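Side-chain contacts in 33-36 kDa outer membrane protein (Acinetobacter baumannii, PDB 6GIE), which probably forms a beta-barrel channel that lets small solutes cross the outer membrane of the bacterium: residues H257-Y260 / V266-G269; D219-M224 / S244-G249; P111-A116 / L150-Y155. All coordinates share one frame; numbering follows the deposited sequence.

Interactions 1, 2 and 3 belong to one beta barrel and do not touch one another. Interaction 1 joins adjacent strands of a hairpin. It is partly buried, rests on backbone hydrogen bonds, and has detergent on its outer face. Interaction 3 is buried inside the barrel. It joins strands that are not neighbours, using side chains alone, an aromatic ring with leucine and alanine. Its centre lies about 27 Å from that of interaction 1, on the opposite side of the chain's centre. Interaction 2 is a surface contact near the rim, where a loop meets the start of a strand through small apolar touches and a water bridge.

Interaction 1: residues H257-Y260 / V266-G269; sequences HTQY and VAVG. With C8E ((hydroxyethyloxy)tri(ethyloxy)octane), chain C.
The backbone N of Tyr260 donates to Val268 O at 2.8 Å. The bond is nearly straight, 171° at the hydrogen, and meets the acceptor almost end-on to its C=O bond. The same oxygen also receives a weaker CA-H contact from Gln259 CA at 3.5 Å. The return bond runs from Val268 N to Tyr260 O at 3.0 Å, with the donor tilted 27° from the carbonyl plane. Ala267 CA adds a CA-H contact to Tyr260 O at 3.3 Å.

Tyr260 and Val268 are therefore an antiparallel hydrogen-bonded pair, and Gln259 with Gly269 is the non-hydrogen-bonded pair beside it. Both belong to the hairpin of strands 252-261 and 266-276, part of the beta-barrel wall of this porin. Side chains alternate between the two faces of that wall.

On the inner face, Gln259 has CG anti to its own N (chi1 179°) and an extended chain beyond. CG passes beside Val268 O, and OE1 ends 3.9 Å from Ala267 CB. OE1 accepts a hydrogen bond from Lys293 NZ on strand 285-295, beyond strand 266-276, so the amide reaches across the hairpin partner.

Thr258, Tyr260 and Val268 point to the outer face. Val268 CG2 lies 4.0 Å from Tyr260 O. The tyrosine ring leans away from strand 266-276, and its OH is hydrogen-bonded to Lys233 NZ. A C8E detergent molecule lies along this face, consistent with a surface that faces lipid. Its C8 is 3.9 Å from Tyr260 CB.

Interaction 2: residues D219-M224 / S244-G249; sequences DNAYGM and SAFNSG
Asp219 meets Ala245 through carbon, not through its carboxylate. Its CB lies 3.4 Å from Ala245 CB, a close touch. The carboxylate carbon is placed anti to the carbonyl carbon (chi1 -65°), which turns the acid group away from the alanine methyl.

At Asn220 the backbone does the work, and strand 220-229 begins here. The carbonyl O approaches Ala245 CB at 3.6 Å. It also accepts a hydrogen bond from a water at 2.6 Å. That water accepts in turn from Ala245 N at 3.1 Å, so one molecule bridges the strand to the loop. Ala245 is thus held at two points: its methyl against Asp219 and Asn220, and its amide through the water.

Ala221 follows. Its CB comes obliquely against the ring of Phe246, 3.9 Å from CE2 and 4.1 Å from CD2. The CB of Phe246 does not aim at the strand, but the ring end comes nearer and brings CE2 and CD2 to the methyl. Beyond Ala221 the strand continues into the barrel wall. Backbone hydrogen bonds of Ala221 and Tyr222 go to Val215 and Asp242 on the flanking strands.

The loop holding 244-249 connects strands 234-242 and 252-261. It folds back over the start of strand 220-229, at the end of the barrel away from the chain termini. By analogy with other outer-membrane barrels this is probably the extracellular side.

No direct hydrogen bond joins the two segments. The loop is held to the strand by a few methyl and ring contacts and by water, which implies a light attachment at the protein surface.

Interaction 3: residues P111-A116 / L150-Y155; sequences PVYASA and LVAVGY
The ring of Tyr113 is overlapped by Leu150, whose CD2 methyl sits over one face. CD2 is 3.9 Å from the ring centroid and only 4° off the ring normal, a well-centred CH-pi contact. Both residues lie on the inner surface of a beta barrel, the fold of bacterial porins. Their strands, 112-121 and 149-157, are not direct neighbours. Strand 135-146 runs between them and pairs with each, so the side chains meet above it. Backbone bonds of Tyr113 go to Gly142 of this middle strand.

Leu150 uses both of its branches. CD2 covers the ring, while CD1 reaches the root of the tyrosine, 3.7 Å from Tyr113 CB and equally close to Tyr113 CG. The two side chains cross at about a right angle. In Tyr113, CG lies anti to the backbone N (chi1 171°), which carries the ring over the middle strand towards strand 149-157.

The ring has further partners. Tyr104 meets the ring edge-to-face, and Tyr113 OH is hydrogen-bonded to Glu102 OE1; both partners are on strand 94-105. The bond to Glu102 anchors the hydroxyl, and Tyr104 and Leu150 CD2 probably limit the tilt of the ring. Leu150 for its part rests on Arg194 of strand 190-200.

Ala152, also pointing inward, adds a looser touch: its CB lies 4.5 Å from Tyr113 CD1, oblique to the ring.

Interaction 1: residues H257-Y260 / V266-G269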
loop_
_atom_site.group_PDB
_atom_site.type_symbol
_atom_site.label_atom_id
_atom_site.label_comp_id
_atom_site.label_asym_id
_atom_site.label_seq_id
_atom_site.Cartn_x
_atom_site.Cartn_y
_atom_site.Cartn_z
ATOM N N HIS A 257 3.116 2.261 12.427
ATOM C CA HIS A 257 3.078 0.973 11.777
ATOM C C HIS A 257 4.410 0.301 11.963
ATOM O O HIS A 257 5.434 0.941 11.840
ATOM C CB HIS A 257 2.868 1.139 10.264
ATOM C CG HIS A 257 1.697 1.985 9.950
ATOM N ND1 HIS A 257 1.816 3.336 9.721
ATOM C CD2 HIS A 257 0.366 1.722 10.017
ATOM C CE1 HIS A 257 0.606 3.847 9.556
ATOM N NE2 HIS A 257 -0.291 2.892 9.741
ATOM N N THR A 258 4.384 -1.004 12.082
ATOM C CA THR A 258 5.571 -1.744 12.312
ATOM C C THR A 258 5.478 -2.978 11.459
ATOM O O THR A 258 4.356 -3.523 11.289
ATOM C CB THR A 258 5.568 -2.091 13.816
ATOM O OG1 THR A 258 6.846 -1.900 14.410
ATOM C CG2 THR A 258 5.047 -3.349 14.089
ATOM N N GLN A 259 6.624 -3.435 10.934
ATOM C CA GLN A 259 6.633 -4.685 10.289
ATOM C C GLN A 259 7.963 -5.400 10.378
ATOM O O GLN A 259 9.029 -4.756 10.284
ATOM C CB GLN A 259 6.156 -4.538 8.817
ATOM C CG GLN A 259 6.161 -5.856 8.033
ATOM C CD GLN A 259 5.633 -5.745 6.612
ATOM O OE1 GLN A 259 4.869 -6.607 6.160
ATOM N NE2 GLN A 259 6.064 -4.711 5.883
ATOM N N TYR A 260 7.911 -6.726 10.600
ATOM C CA TYR A 260 9.157 -7.485 10.731
ATOM C C TYR A 260 9.105 -8.787 9.983
ATOM O O TYR A 260 8.196 -9.576 10.196
ATOM C CB TYR A 260 9.519 -7.793 12.209
ATOM C CG TYR A 260 10.809 -8.645 12.360
ATOM C CD1 TYR A 260 12.044 -8.154 11.955
ATOM C CD2 TYR A 260 10.775 -9.918 12.868
ATOM C CE1 TYR A 260 13.210 -8.916 12.044
ATOM C CE2 TYR A 260 11.928 -10.696 12.996
ATOM C CZ TYR A 260 13.151 -10.195 12.581
ATOM O OH TYR A 260 14.312 -10.942 12.694
ATOM N N VAL A 266 8.115 -14.972 5.764
ATOM C CA VAL A 266 7.095 -14.665 6.709
ATOM C C VAL A 266 7.324 -13.340 7.396
ATOM O O VAL A 266 8.349 -13.140 8.039
ATOM C CB VAL A 266 7.014 -15.779 7.756
ATOM C CG1 VAL A 266 5.823 -15.526 8.660
ATOM C CG2 VAL A 266 6.843 -17.126 7.065
ATOM N N ALA A 267 6.332 -12.472 7.320
ATOM C CA ALA A 267 6.370 -11.187 8.016
ATOM C C ALA A 267 5.125 -10.998 8.903
ATOM O O ALA A 267 4.065 -11.494 8.603
ATOM C CB ALA A 267 6.528 -10.027 7.005
ATOM N N VAL A 268 5.276 -10.332 10.033
ATOM C CA VAL A 268 4.126 -9.918 10.811
ATOM C C VAL A 268 4.265 -8.463 11.122
ATOM O O VAL A 268 5.378 -7.879 11.030
ATOM C CB VAL A 268 4.061 -10.690 12.099
ATOM C CG1 VAL A 268 3.818 -12.175 11.780
ATOM C CG2 VAL A 268 5.356 -10.523 12.896
ATOM N N GLY A 269 3.132 -7.873 11.509
ATOM C CA GLY A 269 3.057 -6.471 11.697
ATOM C C GLY A 269 1.909 -5.971 12.499
ATOM O O GLY A 269 0.954 -6.684 12.793
HETATM C C6 C8E C . 8.800 -5.187 15.678
HETATM C C7 C8E C . 7.320 -5.070 15.462
HETATM C C8 C8E C . 6.804 -6.093 14.473
HETATM O O9 C8E C . 5.784 -6.908 15.090
HETATM C C10 C8E C . 4.519 -6.299 15.322
HETATM C C11 C8E C . 3.564 -7.220 16.072
HETATM O O12 C8E C . 3.372 -6.946 17.474
HETATM C C13 C8E C . 3.622 -5.650 17.941
HETATM C C14 C8E C . 2.752 -5.245 19.109
HETATM O O15 C8E C . 2.631 -3.847 18.853
HETATM C C16 C8E C . 1.749 -3.089 19.624
HETATM C C17 C8E C . 1.222 -1.992 18.717
HETATM O O18 C8E C . 2.184 -1.578 17.754
HETATM C C19 C8E C . 1.578 -0.684 16.810
HETATM C C20 C8E C . 2.607 -0.231 15.776
HETATM O O21 C8E C . 3.144 1.053 16.124
#

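Interaction 2: residues D219-M224 / S244-G249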
loop_
_atom_site.group_PDB
_atom_site.type_symbol
_atom_site.label_atom_id
_atom_site.label_comp_id
_atom_site.label_asym_id
_atom_site.label_seq_id
_atom_site.Cartn_x
_atom_site.Cartn_y
_atom_site.Cartn_z
ATOM N N ASP A 219 -13.806 18.965 -2.830
ATOM C CA ASP A 219 -12.728 19.381 -1.952
ATOM C C ASP A 219 -11.601 18.339 -2.092
ATOM O O ASP A 219 -11.724 17.413 -2.895
ATOM C CB ASP A 219 -13.237 19.528 -0.515
ATOM C CG ASP A 219 -14.269 20.667 -0.373
ATOM O OD1 ASP A 219 -15.362 20.587 -0.986
ATOM O OD2 ASP A 219 -13.988 21.654 0.345
ATOM N N ASN A 220 -10.509 18.499 -1.352
ATOM C CA ASN A 220 -9.326 17.668 -1.552
ATOM C C ASN A 220 -8.995 16.883 -0.315
ATOM O O ASN A 220 -9.238 17.347 0.787
ATOM C CB ASN A 220 -8.115 18.550 -1.882
ATOM C CG ASN A 220 -8.214 19.211 -3.257
ATOM O OD1 ASN A 220 -8.968 18.767 -4.131
ATOM N ND2 ASN A 220 -7.412 20.260 -3.467
ATOM N N ALA A 221 -8.395 15.726 -0.486
ATOM C CA ALA A 221 -7.878 14.999 0.621
ATOM C C ALA A 221 -6.442 14.631 0.287
ATOM O O ALA A 221 -6.100 14.384 -0.843
ATOM C CB ALA A 221 -8.695 13.733 0.875
ATOM N N TYR A 222 -5.614 14.545 1.304
ATOM C CA TYR A 222 -4.200 14.277 1.124
ATOM C C TYR A 222 -3.720 13.321 2.149
ATOM O O TYR A 222 -4.236 13.264 3.287
ATOM C CB TYR A 222 -3.365 15.559 1.326
ATOM C CG TYR A 222 -3.894 16.789 0.677
ATOM C CD1 TYR A 222 -3.710 16.996 -0.674
ATOM C CD2 TYR A 222 -4.587 17.743 1.412
ATOM C CE1 TYR A 222 -4.208 18.135 -1.285
ATOM C CE2 TYR A 222 -5.093 18.896 0.818
ATOM C CZ TYR A 222 -4.901 19.087 -0.523
ATOM O OH TYR A 222 -5.378 20.201 -1.136
ATOM N N GLY A 223 -2.662 12.635 1.806
ATOM C CA GLY A 223 -2.064 11.718 2.772
ATOM C C GLY A 223 -0.592 11.454 2.548
ATOM O O GLY A 223 -0.120 11.506 1.420
ATOM N N MET A 224 0.127 11.104 3.612
ATOM C CA MET A 224 1.505 10.590 3.460
ATOM C C MET A 224 1.874 9.505 4.471
ATOM O O MET A 224 1.365 9.440 5.619
ATOM C CB MET A 224 2.582 11.771 3.434
ATOM C CG MET A 224 2.818 12.525 4.744
ATOM S SD MET A 224 4.205 13.742 4.863
ATOM C CE MET A 224 5.214 13.291 3.427
ATOM N N SER A 244 -11.218 15.567 5.841
ATOM C CA SER A 244 -12.461 16.383 5.920
ATOM C C SER A 244 -13.415 16.174 4.706
ATOM O O SER A 244 -14.636 16.127 4.865
ATOM C CB SER A 244 -12.122 17.874 6.041
ATOM O OG SER A 244 -10.922 18.067 6.778
ATOM N N ALA A 245 -12.834 16.021 3.517
ATOM C CA ALA A 245 -13.565 15.959 2.251
ATOM C C ALA A 245 -14.007 14.567 1.803
ATOM O O ALA A 245 -14.493 14.412 0.685
ATOM C CB ALA A 245 -12.711 16.581 1.158
ATOM N N PHE A 246 -13.846 13.558 2.651
ATOM C CA PHE A 246 -14.360 12.205 2.360
ATOM C C PHE A 246 -15.797 12.028 2.875
ATOM O O PHE A 246 -16.428 10.991 2.627
ATOM C CB PHE A 246 -13.462 11.130 2.977
ATOM C CG PHE A 246 -12.450 10.550 2.024
ATOM C CD1 PHE A 246 -12.859 9.826 0.918
ATOM C CD2 PHE A 246 -11.087 10.683 2.266
ATOM C CE1 PHE A 246 -11.929 9.272 0.055
ATOM C CE2 PHE A 246 -10.152 10.127 1.413
ATOM C CZ PHE A 246 -10.576 9.425 0.304
ATOM N N ASN A 247 -16.282 13.023 3.620
ATOM C CA ASN A 247 -17.696 13.152 3.990
ATOM C C ASN A 247 -18.207 12.221 5.102
ATOM O O ASN A 247 -19.401 12.217 5.403
ATOM C CB ASN A 247 -18.600 13.126 2.744
ATOM C CG ASN A 247 -18.357 14.319 1.827
ATOM O OD1 ASN A 247 -18.370 15.467 2.281
ATOM N ND2 ASN A 247 -18.128 14.053 0.533
ATOM N N SER A 248 -17.318 11.458 5.733
ATOM C CA SER A 248 -17.544 11.112 7.132
ATOM C C SER A 248 -17.334 12.421 7.905
ATOM O O SER A 248 -16.956 13.452 7.325
ATOM C CB SER A 248 -16.598 10.010 7.621
ATOM O OG SER A 248 -15.254 10.263 7.252
ATOM N N GLY A 249 -17.599 12.406 9.202
ATOM C CA GLY A 249 -17.387 13.598 10.025
ATOM C C GLY A 249 -15.911 13.875 10.279
ATOM O O GLY A 249 -15.562 14.987 10.673
HETATM O O HOH W 1 -9.792 16.359 3.092
#

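Interaction 3: residues P111-A116 / L150-Y155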
loop_
_atom_site.group_PDB
_atom_site.type_symbol
_atom_site.label_atom_id
_atom_site.label_comp_id
_atom_site.label_asym_id
_atom_site.label_seq_id
_atom_site.Cartn_x
_atom_site.Cartn_y
_atom_site.Cartn_z
ATOM N N PRO A 111 10.893 4.411 -17.635
ATOM C CA PRO A 111 9.952 3.333 -17.329
ATOM C C PRO A 111 8.596 3.964 -17.085
ATOM O O PRO A 111 8.491 5.004 -16.431
ATOM C CB PRO A 111 10.529 2.706 -16.065
ATOM C CG PRO A 111 12.002 3.088 -16.115
ATOM C CD PRO A 111 12.033 4.438 -16.696
ATOM N N VAL A 112 7.575 3.341 -17.631
ATOM C CA VAL A 112 6.203 3.798 -17.535
ATOM C C VAL A 112 5.406 2.770 -16.653
ATOM O O VAL A 112 5.844 1.687 -16.394
ATOM C CB VAL A 112 5.727 3.992 -19.004
ATOM C CG1 VAL A 112 4.266 3.629 -19.244
ATOM C CG2 VAL A 112 6.114 5.419 -19.482
ATOM N N TYR A 113 4.264 3.168 -16.147
ATOM C CA TYR A 113 3.555 2.452 -15.143
ATOM C C TYR A 113 2.074 2.740 -15.321
ATOM O O TYR A 113 1.713 3.882 -15.628
ATOM C CB TYR A 113 3.979 2.943 -13.780
ATOM C CG TYR A 113 3.127 2.408 -12.642
ATOM C CD1 TYR A 113 1.984 3.083 -12.223
ATOM C CD2 TYR A 113 3.486 1.262 -11.956
ATOM C CE1 TYR A 113 1.208 2.602 -11.212
ATOM C CE2 TYR A 113 2.704 0.776 -10.944
ATOM C CZ TYR A 113 1.557 1.470 -10.575
ATOM O OH TYR A 113 0.782 1.043 -9.487
ATOM N N ALA A 114 1.244 1.693 -15.208
ATOM C CA ALA A 114 -0.193 1.851 -15.215
ATOM C C ALA A 114 -0.842 0.951 -14.202
ATOM O O ALA A 114 -0.283 -0.098 -13.892
ATOM C CB ALA A 114 -0.699 1.566 -16.560
ATOM N N SER A 115 -1.974 1.383 -13.629
ATOM C CA SER A 115 -2.697 0.533 -12.699
ATOM C C SER A 115 -4.163 0.636 -12.911
ATOM O O SER A 115 -4.653 1.625 -13.383
ATOM C CB SER A 115 -2.380 0.857 -11.243
ATOM O OG SER A 115 -3.331 1.797 -10.706
ATOM N N ALA A 116 -4.842 -0.446 -12.548
ATOM C CA ALA A 116 -6.285 -0.585 -12.659
ATOM C C ALA A 116 -6.788 -1.416 -11.452
ATOM O O ALA A 116 -6.127 -2.400 -11.037
ATOM C CB ALA A 116 -6.645 -1.291 -13.969
ATOM N N LEU A 150 8.446 6.786 -8.379
ATOM C CA LEU A 150 7.280 6.717 -9.180
ATOM C C LEU A 150 6.376 7.924 -8.945
ATOM O O LEU A 150 5.990 8.244 -7.796
ATOM C CB LEU A 150 6.508 5.406 -8.857
ATOM C CG LEU A 150 5.115 5.166 -9.462
ATOM C CD1 LEU A 150 5.110 5.124 -10.984
ATOM C CD2 LEU A 150 4.568 3.806 -8.940
ATOM N N VAL A 151 5.985 8.551 -10.044
ATOM C CA VAL A 151 4.877 9.475 -10.024
ATOM C C VAL A 151 3.722 8.966 -10.925
ATOM O O VAL A 151 3.949 8.628 -12.076
ATOM C CB VAL A 151 5.332 10.823 -10.566
ATOM C CG1 VAL A 151 4.210 11.832 -10.437
ATOM C CG2 VAL A 151 6.552 11.234 -9.831
ATOM N N ALA A 152 2.498 9.043 -10.412
ATOM C CA ALA A 152 1.308 8.522 -11.089
ATOM C C ALA A 152 0.083 9.409 -10.866
ATOM O O ALA A 152 -0.144 9.897 -9.772
ATOM C CB ALA A 152 1.014 7.148 -10.624
ATOM N N VAL A 153 -0.647 9.663 -11.947
ATOM C CA VAL A 153 -1.867 10.427 -11.873
ATOM C C VAL A 153 -2.977 9.518 -12.383
ATOM O O VAL A 153 -2.732 8.672 -13.221
ATOM C CB VAL A 153 -1.826 11.683 -12.782
ATOM C CG1 VAL A 153 -0.787 12.680 -12.272
ATOM C CG2 VAL A 153 -1.530 11.284 -14.212
ATOM N N GLY A 154 -4.189 9.721 -11.919
ATOM C CA GLY A 154 -5.258 8.886 -12.406
ATOM C C GLY A 154 -6.601 9.429 -12.069
ATOM O O GLY A 154 -6.744 10.617 -11.822
ATOM N N TYR A 155 -7.579 8.535 -12.007
ATOM C CA TYR A 155 -8.889 8.935 -11.527
ATOM C C TYR A 155 -9.680 7.746 -11.034
ATOM O O TYR A 155 -9.302 6.599 -11.248
ATOM C CB TYR A 155 -9.635 9.729 -12.580
ATOM C CG TYR A 155 -10.387 8.854 -13.496
ATOM C CD1 TYR A 155 -9.715 8.004 -14.342
ATOM C CD2 TYR A 155 -11.780 8.836 -13.482
ATOM C CE1 TYR A 155 -10.409 7.132 -15.159
ATOM C CE2 TYR A 155 -12.485 7.965 -14.278
ATOM C CZ TYR A 155 -11.798 7.114 -15.130
ATOM O OH TYR A 155 -12.485 6.242 -15.964
#